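Local coordinates for protein glutaredoxin-glutathione complex (Polygonaceae, PDB 5KQA) that binds glutathione in a pocket of its thioredoxin-type fold and, as a glutaredoxin, probably uses it in thiol-disulfide exchange, at residues V40-T45 with D76-A81. Residues are numbered along the deposited sequence; the frame is centred on the assembly and turned at random.
With GSH (glutathione), chain B.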
loop_
_atom_site.group_PDB
_atom_site.type_symbol
_atom_site.label_atom_id
_atom_site.label_comp_id
_atom_site.label_asym_id
_atom_site.label_seq_id
_atom_site.Cartn_x
_atom_site.Cartn_y
_atom_site.Cartn_z
ATOM N N VAL A 40 0.408 0.989 4.843
ATOM C CA VAL A 40 -0.787 0.623 4.085
ATOM C C VAL A 40 -0.409 -0.287 2.934
ATOM O O VAL A 40 0.553 -0.025 2.207
ATOM C CB VAL A 40 -1.542 1.846 3.497
ATOM C CG1 VAL A 40 -2.806 1.383 2.751
ATOM C CG2 VAL A 40 -1.896 2.856 4.582
ATOM N N VAL A 41 -1.187 -1.346 2.755
ATOM C CA VAL A 41 -0.992 -2.238 1.628
ATOM C C VAL A 41 -2.240 -2.254 0.756
ATOM O O VAL A 41 -3.197 -2.948 1.074
ATOM C CB VAL A 41 -0.666 -3.668 2.086
ATOM C CG1 VAL A 41 -0.428 -4.549 0.878
ATOM C CG2 VAL A 41 0.573 -3.671 2.993
ATOM N N PHE A 42 -2.242 -1.488 -0.338
ATOM C CA PHE A 42 -3.344 -1.598 -1.289
ATOM C C PHE A 42 -3.161 -2.916 -2.019
ATOM O O PHE A 42 -2.115 -3.190 -2.583
ATOM C CB PHE A 42 -3.405 -0.422 -2.258
ATOM C CG PHE A 42 -3.746 0.879 -1.597
ATOM C CD1 PHE A 42 -5.068 1.203 -1.311
ATOM C CD2 PHE A 42 -2.747 1.774 -1.246
ATOM C CE1 PHE A 42 -5.392 2.409 -0.693
ATOM C CE2 PHE A 42 -3.059 2.989 -0.632
ATOM C CZ PHE A 42 -4.389 3.302 -0.351
ATOM N N SER A 43 -4.202 -3.734 -1.983
ATOM C CA SER A 43 -4.078 -5.156 -2.263
ATOM C C SER A 43 -5.254 -5.680 -3.099
ATOM O O SER A 43 -6.257 -4.979 -3.296
ATOM C CB SER A 43 -3.990 -5.908 -0.925
ATOM O OG SER A 43 -3.955 -7.314 -1.088
ATOM N N LYS A 44 -5.124 -6.905 -3.599
ATOM C CA LYS A 44 -6.299 -7.677 -4.024
ATOM C C LYS A 44 -6.266 -9.041 -3.328
ATOM O O LYS A 44 -5.194 -9.589 -3.076
ATOM C CB LYS A 44 -6.354 -7.815 -5.547
ATOM C CG LYS A 44 -6.807 -6.518 -6.230
ATOM C CD LYS A 44 -6.850 -6.646 -7.751
ATOM C CE LYS A 44 -7.380 -5.362 -8.390
ATOM N NZ LYS A 44 -7.413 -5.449 -9.875
ATOM N N THR A 45 -7.436 -9.565 -2.978
ATOM C CA THR A 45 -7.523 -10.732 -2.097
ATOM C C THR A 45 -6.726 -11.945 -2.586
ATOM O O THR A 45 -6.109 -12.654 -1.797
ATOM C CB THR A 45 -8.990 -11.173 -1.908
ATOM O OG1 THR A 45 -9.797 -10.029 -1.617
ATOM C CG2 THR A 45 -9.106 -12.188 -0.767
ATOM N N ASP A 76 -11.961 0.023 -8.766
ATOM C CA ASP A 76 -11.422 0.481 -10.053
ATOM C C ASP A 76 -10.991 1.953 -10.002
ATOM O O ASP A 76 -9.931 2.319 -10.520
ATOM C CB ASP A 76 -12.445 0.282 -11.173
ATOM C CG ASP A 76 -12.836 -1.183 -11.359
ATOM O OD1 ASP A 76 -12.079 -2.070 -10.907
ATOM O OD2 ASP A 76 -13.907 -1.445 -11.952
ATOM N N ALA A 77 -11.819 2.801 -9.393
ATOM C CA ALA A 77 -11.473 4.212 -9.259
ATOM C C ALA A 77 -10.245 4.368 -8.372
ATOM O O ALA A 77 -9.361 5.182 -8.655
ATOM C CB ALA A 77 -12.640 5.008 -8.698
ATOM N N ILE A 78 -10.167 3.581 -7.304
ATOM C CA ILE A 78 -8.989 3.659 -6.443
ATOM C C ILE A 78 -7.728 3.216 -7.205
ATOM O O ILE A 78 -6.673 3.837 -7.088
ATOM C CB ILE A 78 -9.157 2.822 -5.174
ATOM C CG1 ILE A 78 -10.347 3.352 -4.361
ATOM C CG2 ILE A 78 -7.860 2.847 -4.341
ATOM C CD1 ILE A 78 -10.804 2.426 -3.241
ATOM N N GLN A 79 -7.836 2.161 -8.006
ATOM C CA GLN A 79 -6.665 1.698 -8.740
ATOM C C GLN A 79 -6.240 2.757 -9.767
ATOM O O GLN A 79 -5.050 2.975 -9.992
ATOM C CB GLN A 79 -6.939 0.349 -9.419
ATOM C CG GLN A 79 -5.657 -0.366 -9.859
ATOM C CD GLN A 79 -5.849 -1.862 -10.081
ATOM O OE1 GLN A 79 -6.970 -2.373 -10.033
ATOM N NE2 GLN A 79 -4.746 -2.571 -10.328
ATOM N N ALA A 80 -7.215 3.430 -10.370
ATOM C CA ALA A 80 -6.929 4.511 -11.304
ATOM C C ALA A 80 -6.253 5.692 -10.609
ATOM O O ALA A 80 -5.337 6.309 -11.159
ATOM C CB ALA A 80 -8.213 4.973 -12.002
ATOM N N ALA A 81 -6.718 6.023 -9.411
ATOM C CA ALA A 81 -6.121 7.110 -8.642
ATOM C C ALA A 81 -4.680 6.777 -8.235
ATOM O O ALA A 81 -3.806 7.651 -8.220
ATOM C CB ALA A 81 -6.967 7.414 -7.418
HETATM N N1 GSH B . 6.540 -6.859 -9.686
HETATM C CA1 GSH B . 5.264 -6.679 -9.076
HETATM C C1 GSH B . 5.458 -6.808 -7.582
HETATM O O11 GSH B . 4.614 -6.312 -6.787
HETATM O O12 GSH B . 6.478 -7.403 -7.134
HETATM C CB1 GSH B . 4.264 -7.697 -9.607
HETATM C CG1 GSH B . 2.915 -7.554 -8.910
HETATM C CD1 GSH B . 1.769 -8.092 -9.764
HETATM O OE1 GSH B . 1.991 -8.609 -10.844
HETATM N N2 GSH B . 0.423 -7.991 -9.300
HETATM C CA2 GSH B . -0.673 -8.476 -10.078
HETATM C C2 GSH B . -1.526 -7.357 -10.622
HETATM O O2 GSH B . -1.723 -6.337 -9.979
HETATM C CB2 GSH B . -1.648 -9.256 -9.225
HETATM S SG2 GSH B . -1.084 -10.908 -8.923
HETATM N N3 GSH B . -2.149 -7.527 -11.885
HETATM C CA3 GSH B . -2.992 -6.499 -12.391
HETATM C C3 GSH B . -4.198 -6.355 -11.464
HETATM O O31 GSH B . -4.753 -5.235 -11.312
HETATM O O32 GSH B . -4.659 -7.347 -10.827
#
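Lys44 and Gln79 meet at the glycine carboxylate of the bound glutathione, where the two side chains lie roughly perpendicular. The lysine side chain runs out straight and sends Lys44 NZ to Gln79 OE1 at 3.1 Å, a bond received in the carbonyl plane on a lone pair, with a C=O...donor angle of 123°. Lys44 NZ also holds glutathione O31 at 3.0 Å and reaches O32 through a longer, weak bond. Gln79 carries its amide out from helix 75-86 to the ligand because CG lies opposite the backbone N (chi1 -164°), and Gln79 NE2 gives glutathione O31 a fairly straight bond of 2.8 Å (162° at the hydrogen). NE2 also serves Arg89 O, so both ends of the amide are engaged and its rotation is fixed. With an alanine here in place of Gln79, O31 would be likely to lose its amide donor, and the ammonium of Lys44 its carbonyl acceptor. Deeper in, the contact is buried but touches lightly: Phe42 CE1, from the inner strand 39-43, sits 4.4 Å from Ile78 CG2, and Ala30 and Val34 of helix 20-35 also pack on Phe42. The tightly gripped end is thus the polar, partly exposed one. Its chemistry, a lysine charge and an amide N-H converging on one carboxylate oxygen, is consistent with recognition of glutathione through its glycine carboxylate.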